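Local coordinates for protein ZYRO0G01672p (Zygosaccharomyces rouxii, PDB 4U8T) that binds N6-methyladenosine RNA through its YTH domain, the part of the protein present here, and is probably a reader of methylated mRNA, at residues I117-V122 with Q169-D174; H21-S26 with K70-F75. One frame throughout, in Å; residues are numbered along the deposited sequence.

Interaction 1 (I117-V122 with Q169-D174)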
loop_
_atom_site.group_PDB
_atom_site.type_symbol
_atom_site.label_atom_id
_atom_site.label_comp_id
_atom_site.label_asym_id
_atom_site.label_seq_id
_atom_site.Cartn_x
_atom_site.Cartn_y
_atom_site.Cartn_z
ATOM N N ILE A 117 2.767 -1.672 -8.715
ATOM C CA ILE A 117 2.022 -2.623 -9.540
ATOM C C ILE A 117 0.788 -2.021 -10.198
ATOM O O ILE A 117 0.499 -2.254 -11.366
ATOM C CB ILE A 117 1.492 -3.787 -8.702
ATOM C CG1 ILE A 117 2.571 -4.672 -8.164
ATOM C CG2 ILE A 117 0.560 -4.650 -9.492
ATOM C CD1 ILE A 117 1.923 -5.747 -7.394
ATOM N N VAL A 118 0.022 -1.307 -9.388
ATOM C CA VAL A 118 -1.231 -0.715 -9.798
ATOM C C VAL A 118 -1.210 0.754 -9.460
ATOM O O VAL A 118 -0.837 1.127 -8.371
ATOM C CB VAL A 118 -2.426 -1.352 -9.090
ATOM C CG1 VAL A 118 -3.704 -0.825 -9.655
ATOM C CG2 VAL A 118 -2.384 -2.834 -9.225
ATOM N N VAL A 119 -1.583 1.590 -10.407
ATOM C CA VAL A 119 -1.837 2.979 -10.114
ATOM C C VAL A 119 -3.215 3.283 -10.637
ATOM O O VAL A 119 -3.410 3.402 -11.829
ATOM C CB VAL A 119 -0.795 3.925 -10.763
ATOM C CG1 VAL A 119 -1.167 5.360 -10.539
ATOM C CG2 VAL A 119 0.581 3.677 -10.227
ATOM N N ARG A 120 -4.176 3.407 -9.750
ATOM C CA ARG A 120 -5.546 3.619 -10.164
ATOM C C ARG A 120 -6.423 3.962 -8.993
ATOM O O ARG A 120 -6.271 3.403 -7.937
ATOM C CB ARG A 120 -6.105 2.387 -10.853
ATOM C CG ARG A 120 -7.604 2.308 -10.686
ATOM C CD ARG A 120 -8.237 1.075 -11.163
ATOM N NE ARG A 120 -9.656 1.323 -11.216
ATOM C CZ ARG A 120 -10.524 0.538 -11.829
ATOM N NH1 ARG A 120 -11.805 0.854 -11.832
ATOM N NH2 ARG A 120 -10.108 -0.547 -12.453
ATOM N N ASP A 121 -7.351 4.889 -9.186
ATOM C CA ASP A 121 -8.306 5.228 -8.144
ATOM C C ASP A 121 -9.396 4.191 -8.008
ATOM O O ASP A 121 -9.942 3.730 -8.994
ATOM C CB ASP A 121 -8.937 6.582 -8.414
ATOM C CG ASP A 121 -7.994 7.717 -8.181
ATOM O OD1 ASP A 121 -6.812 7.469 -7.957
ATOM O OD2 ASP A 121 -8.432 8.871 -8.204
ATOM N N VAL A 122 -9.722 3.859 -6.768
ATOM C CA VAL A 122 -10.859 3.033 -6.434
ATOM C C VAL A 122 -11.593 3.723 -5.327
ATOM O O VAL A 122 -11.007 4.005 -4.321
ATOM C CB VAL A 122 -10.467 1.628 -5.967
ATOM C CG1 VAL A 122 -11.677 0.886 -5.452
ATOM C CG2 VAL A 122 -9.833 0.878 -7.058
ATOM N N GLN A 169 -9.542 6.823 -13.245
ATOM C CA GLN A 169 -8.623 7.901 -12.954
ATOM C C GLN A 169 -7.429 7.405 -12.175
ATOM O O GLN A 169 -7.427 6.311 -11.675
ATOM C CB GLN A 169 -9.296 9.001 -12.157
ATOM C CG GLN A 169 -10.702 9.325 -12.527
ATOM C CD GLN A 169 -11.301 10.307 -11.545
ATOM O OE1 GLN A 169 -11.851 9.906 -10.515
ATOM N NE2 GLN A 169 -11.194 11.604 -11.852
ATOM N N SER A 170 -6.433 8.254 -12.027
ATOM C CA SER A 170 -5.200 7.855 -11.401
ATOM C C SER A 170 -4.402 9.100 -11.056
ATOM O O SER A 170 -4.552 10.116 -11.688
ATOM C CB SER A 170 -4.402 6.951 -12.339
ATOM O OG SER A 170 -3.482 7.715 -13.087
ATOM N N PHE A 171 -3.492 8.996 -10.108
ATOM C CA PHE A 171 -2.751 10.159 -9.718
ATOM C C PHE A 171 -1.647 10.421 -10.736
ATOM O O PHE A 171 -0.876 11.344 -10.593
ATOM C CB PHE A 171 -2.206 10.026 -8.293
ATOM C CG PHE A 171 -1.250 8.893 -8.084
ATOM C CD1 PHE A 171 0.016 8.912 -8.645
ATOM C CD2 PHE A 171 -1.570 7.859 -7.235
ATOM C CE1 PHE A 171 0.880 7.904 -8.431
ATOM C CE2 PHE A 171 -0.686 6.848 -7.010
ATOM C CZ PHE A 171 0.531 6.873 -7.598
ATOM N N LEU A 172 -1.576 9.585 -11.757
ATOM C CA LEU A 172 -0.628 9.755 -12.839
ATOM C C LEU A 172 -1.255 10.386 -14.066
ATOM O O LEU A 172 -0.731 10.256 -15.155
ATOM C CB LEU A 172 -0.009 8.421 -13.215
ATOM C CG LEU A 172 1.047 7.868 -12.271
ATOM C CD1 LEU A 172 1.535 6.540 -12.761
ATOM C CD2 LEU A 172 2.189 8.843 -12.195
ATOM N N ASP A 173 -2.378 11.066 -13.910
ATOM C CA ASP A 173 -3.047 11.627 -15.062
ATOM C C ASP A 173 -2.546 13.036 -15.364
ATOM O O ASP A 173 -2.226 13.339 -16.500
ATOM C CB ASP A 173 -4.546 11.641 -14.849
ATOM C CG ASP A 173 -5.113 10.271 -14.709
ATOM O OD1 ASP A 173 -4.389 9.305 -14.975
ATOM O OD2 ASP A 173 -6.301 10.153 -14.395
ATOM N N ASP A 174 -2.431 13.890 -14.356
ATOM C CA ASP A 174 -1.924 15.238 -14.591
ATOM C C ASP A 174 -0.427 15.264 -14.958
ATOM O O ASP A 174 0.198 16.325 -14.977
ATOM C CB ASP A 174 -2.193 16.141 -13.376
ATOM C CG ASP A 174 -1.616 15.596 -12.088
ATOM O OD1 ASP A 174 -0.645 14.821 -12.130
ATOM O OD2 ASP A 174 -2.136 15.957 -11.018
HETATM O O HOH W 1 -4.413 6.351 -8.686
HETATM O O HOH W 2 -11.053 5.311 -11.508
#

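Interaction 2 (H21-S26 with K70-F75)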
loop_
_atom_site.group_PDB
_atom_site.type_symbol
_atom_site.label_atom_id
_atom_site.label_comp_id
_atom_site.label_asym_id
_atom_site.label_seq_id
_atom_site.Cartn_x
_atom_site.Cartn_y
_atom_site.Cartn_z
ATOM N N HIS A 21 -0.394 -11.894 -9.849
ATOM C CA HIS A 21 -0.248 -13.185 -9.229
ATOM C C HIS A 21 0.227 -13.050 -7.801
ATOM O O HIS A 21 1.346 -12.604 -7.538
ATOM C CB HIS A 21 0.723 -14.066 -10.003
ATOM C CG HIS A 21 1.164 -15.264 -9.229
ATOM N ND1 HIS A 21 0.302 -16.285 -8.888
ATOM C CD2 HIS A 21 2.363 -15.589 -8.694
ATOM C CE1 HIS A 21 0.953 -17.188 -8.180
ATOM N NE2 HIS A 21 2.206 -16.791 -8.051
ATOM N N VAL A 22 -0.632 -13.478 -6.885
ATOM C CA VAL A 22 -0.375 -13.365 -5.457
ATOM C C VAL A 22 0.183 -14.673 -4.903
ATOM O O VAL A 22 -0.559 -15.618 -4.719
ATOM C CB VAL A 22 -1.691 -13.003 -4.712
ATOM C CG1 VAL A 22 -1.449 -12.798 -3.255
ATOM C CG2 VAL A 22 -2.290 -11.766 -5.298
ATOM N N PRO A 23 1.479 -14.723 -4.592
ATOM C CA PRO A 23 2.052 -15.950 -4.027
ATOM C C PRO A 23 1.421 -16.346 -2.698
ATOM O O PRO A 23 1.005 -15.482 -1.949
ATOM C CB PRO A 23 3.525 -15.595 -3.838
ATOM C CG PRO A 23 3.750 -14.430 -4.696
ATOM C CD PRO A 23 2.483 -13.671 -4.726
ATOM N N ASP A 24 1.351 -17.635 -2.406
ATOM C CA ASP A 24 0.744 -18.081 -1.162
ATOM C C ASP A 24 1.448 -17.475 0.061
ATOM O O ASP A 24 2.621 -17.115 -0.007
ATOM C CB ASP A 24 0.758 -19.606 -1.095
ATOM C CG ASP A 24 -0.146 -20.260 -2.156
ATOM O OD1 ASP A 24 -1.236 -19.734 -2.483
ATOM O OD2 ASP A 24 0.243 -21.324 -2.676
ATOM N N HIS A 25 0.691 -17.322 1.149
ATOM C CA HIS A 25 1.190 -16.862 2.449
ATOM C C HIS A 25 1.616 -15.398 2.449
ATOM O O HIS A 25 2.365 -14.968 3.318
ATOM C CB HIS A 25 2.330 -17.766 2.921
ATOM C CG HIS A 25 1.997 -19.215 2.791
ATOM N ND1 HIS A 25 0.902 -19.776 3.408
ATOM C CD2 HIS A 25 2.551 -20.195 2.042
ATOM C CE1 HIS A 25 0.817 -21.050 3.072
ATOM N NE2 HIS A 25 1.802 -21.326 2.239
ATOM N N SER A 26 1.141 -14.640 1.467
ATOM C CA SER A 26 1.397 -13.216 1.398
ATOM C C SER A 26 0.563 -12.416 2.388
ATOM O O SER A 26 -0.485 -12.847 2.829
ATOM C CB SER A 26 1.123 -12.710 -0.006
ATOM O OG SER A 26 2.080 -13.173 -0.914
ATOM N N LYS A 70 4.983 -12.310 -0.597
ATOM C CA LYS A 70 5.191 -10.880 -0.706
ATOM C C LYS A 70 4.362 -10.112 0.297
ATOM O O LYS A 70 3.459 -10.655 0.918
ATOM C CB LYS A 70 4.854 -10.417 -2.122
ATOM C CG LYS A 70 5.818 -10.920 -3.208
ATOM C CD LYS A 70 5.344 -10.516 -4.606
ATOM C CE LYS A 70 6.229 -11.089 -5.718
ATOM N NZ LYS A 70 5.902 -10.526 -7.073
ATOM N N ILE A 71 4.657 -8.832 0.434
ATOM C CA ILE A 71 3.791 -7.941 1.200
ATOM C C ILE A 71 3.236 -6.864 0.287
ATOM O O ILE A 71 3.972 -6.115 -0.333
ATOM C CB ILE A 71 4.521 -7.287 2.394
ATOM C CG1 ILE A 71 4.653 -8.285 3.532
ATOM C CG2 ILE A 71 3.758 -6.097 2.908
ATOM C CD1 ILE A 71 5.194 -7.714 4.737
ATOM N N TYR A 72 1.914 -6.827 0.189
ATOM C CA TYR A 72 1.217 -5.859 -0.636
ATOM C C TYR A 72 0.804 -4.663 0.196
ATOM O O TYR A 72 0.366 -4.778 1.323
ATOM C CB TYR A 72 0.012 -6.499 -1.290
ATOM C CG TYR A 72 0.392 -7.534 -2.306
ATOM C CD1 TYR A 72 0.643 -8.837 -1.928
ATOM C CD2 TYR A 72 0.498 -7.212 -3.648
ATOM C CE1 TYR A 72 0.999 -9.775 -2.847
ATOM C CE2 TYR A 72 0.846 -8.134 -4.557
ATOM C CZ TYR A 72 1.095 -9.427 -4.160
ATOM O OH TYR A 72 1.448 -10.378 -5.085
ATOM N N LEU A 73 0.980 -3.499 -0.395
ATOM C CA LEU A 73 0.625 -2.248 0.227
ATOM C C LEU A 73 -0.484 -1.600 -0.580
ATOM O O LEU A 73 -0.338 -1.361 -1.764
ATOM C CB LEU A 73 1.848 -1.338 0.317
ATOM C CG LEU A 73 3.118 -1.899 0.959
ATOM C CD1 LEU A 73 4.254 -0.936 0.770
ATOM C CD2 LEU A 73 2.896 -2.149 2.445
ATOM N N LEU A 74 -1.598 -1.325 0.070
ATOM C CA LEU A 74 -2.714 -0.701 -0.595
ATOM C C LEU A 74 -2.771 0.749 -0.161
ATOM O O LEU A 74 -3.056 1.031 0.978
ATOM C CB LEU A 74 -4.009 -1.457 -0.273
ATOM C CG LEU A 74 -3.940 -3.010 -0.331
ATOM C CD1 LEU A 74 -5.292 -3.637 -0.104
ATOM C CD2 LEU A 74 -3.361 -3.577 -1.605
ATOM N N PHE A 75 -2.427 1.661 -1.059
ATOM C CA PHE A 75 -2.276 3.070 -0.728
ATOM C C PHE A 75 -3.582 3.882 -0.759
ATOM O O PHE A 75 -4.424 3.722 -1.613
ATOM C CB PHE A 75 -1.284 3.722 -1.664
ATOM C CG PHE A 75 0.142 3.488 -1.316
ATOM C CD1 PHE A 75 0.746 2.284 -1.575
ATOM C CD2 PHE A 75 0.904 4.500 -0.778
ATOM C CE1 PHE A 75 2.054 2.094 -1.282
ATOM C CE2 PHE A 75 2.208 4.302 -0.468
ATOM C CZ PHE A 75 2.789 3.102 -0.723
#

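Interaction 1 (I117-V122 with Q169-D174)
V119 and F171 meet because of how each side chain leaves its backbone. In V119, CG1 lies anti to the backbone N (chi1 175°), while in F171, CG sits between its own N and carbonyl carbon (chi1 62°). The V119 methyl CG1 ends up over the centre of the phenyl ring as a CH-pi contact, 3.8 Å from the centroid of F171. The same methyl is 3.7 Å from CD1 of L172, which also touches V119 CG2, so one valine is packed against both residues.

Next to this apolar patch the backbones are pinned by one direct, nearly straight hydrogen bond: D121 N donates to Q169 O at 2.9 Å, with an N-H...O angle of 177°. Two waters bridge the segments as well. One donates to D121 OD1 at 2.7 Å and accepts from F171 N; the other donates to the backbone O of D121 and accepts from Q169 N at 2.8 Å. The D121 carboxylate therefore has two separate jobs, since its OD2 forms a salt bridge with R82.

The partner loop holds its own shape. S170 to D173 is a type I turn, and S170 OG both accepts from L172 N at 3.0 Å, making an ST turn, and donates to D173 OD1 at 2.6 Å, reaching it from above the carboxylate plane.

This is the C-terminal tail of the YTH domain construct laid against strand 111-123, about 9 Å from the RNA at the nearest atoms. F171 also packs on C84 of strand 82-94 and on L36 and K40 of helix 36-45, and L172 reaches F43 and Y44 of that helix; the tail thus bridges the sheet and helix 36-45.

Interaction 2 (H21-S26 with K70-F75)
S26 and K70 are joined by the one hydrogen bond that crosses this contact: K70 N donates to S26 OG at 3.0 Å, with an N-H...O angle of 172°. The same hydroxyl donates to P23 O at 2.7 Å, across the type II turn that runs from P23 to S26. With OG anti to its carbonyl carbon (chi1 -70°), S26 turns the hydroxyl to where it can serve both partners, accepting from one chain segment and donating within the other. An alanine at S26 would probably leave K70 N and P23 O without this shared partner and make the turn less firmly tied to the strand end.

Van der Waals contacts gather round Y72. The apolar one is V22 CG1, 3.9 Å from CE1 of Y72 and oblique to the ring. P23 CD rests against the Y72 hydroxyl oxygen at 3.5 Å, and S26 OG lies at the ring edge, close to its plane, 4.1 Å from CE1 of Y72. P23 CG meets the aliphatic part of K70, at CD, 4.2 Å away.

The charge lies beyond these contacts: the K70 chain is extended past CG, and its NZ forms a salt bridge with E88 of strand 82-94. The Y72 ring also meets that of F28, in strand 27-33, the two planes about 15° apart; that strand runs parallel to strand 71-77 and is paired with it by backbone bonds.

The contact lies where the chain enters strand 27-33 of the YTH domain sheet, beside the start of strand 71-77 and about 7 Å from the RNA at the nearest atoms. V22 and P23 pack round the outer end of the Y72 ring, at CE1 and the hydroxyl. The S26 hydroxyl, both accepting and donating, is probably fixed in rotation, and so ties the 23-26 turn to the start of strand 71-77.

From the N terminus, interaction 2 closes first: 21-26 meets 70-75 after a loop that carries strand 27-33, helix 36-45, strand 47-48 and helix 52-63. The chain then runs through strands 71-77 and 82-94 into 111-123, where interaction 1 opens. It closes at 169-174, after the small 131-132/138-139 hairpin, strand 148-149 and helix 151-161. The two are in series, neither nesting nor crossing, with centres about 19 Å apart. Both reach the same mixed sheet, one fastening the approach to strand 27-33 and the other the C-terminal tail. They touch where I117 CD1 packs 3.9 Å from Y72 CE2.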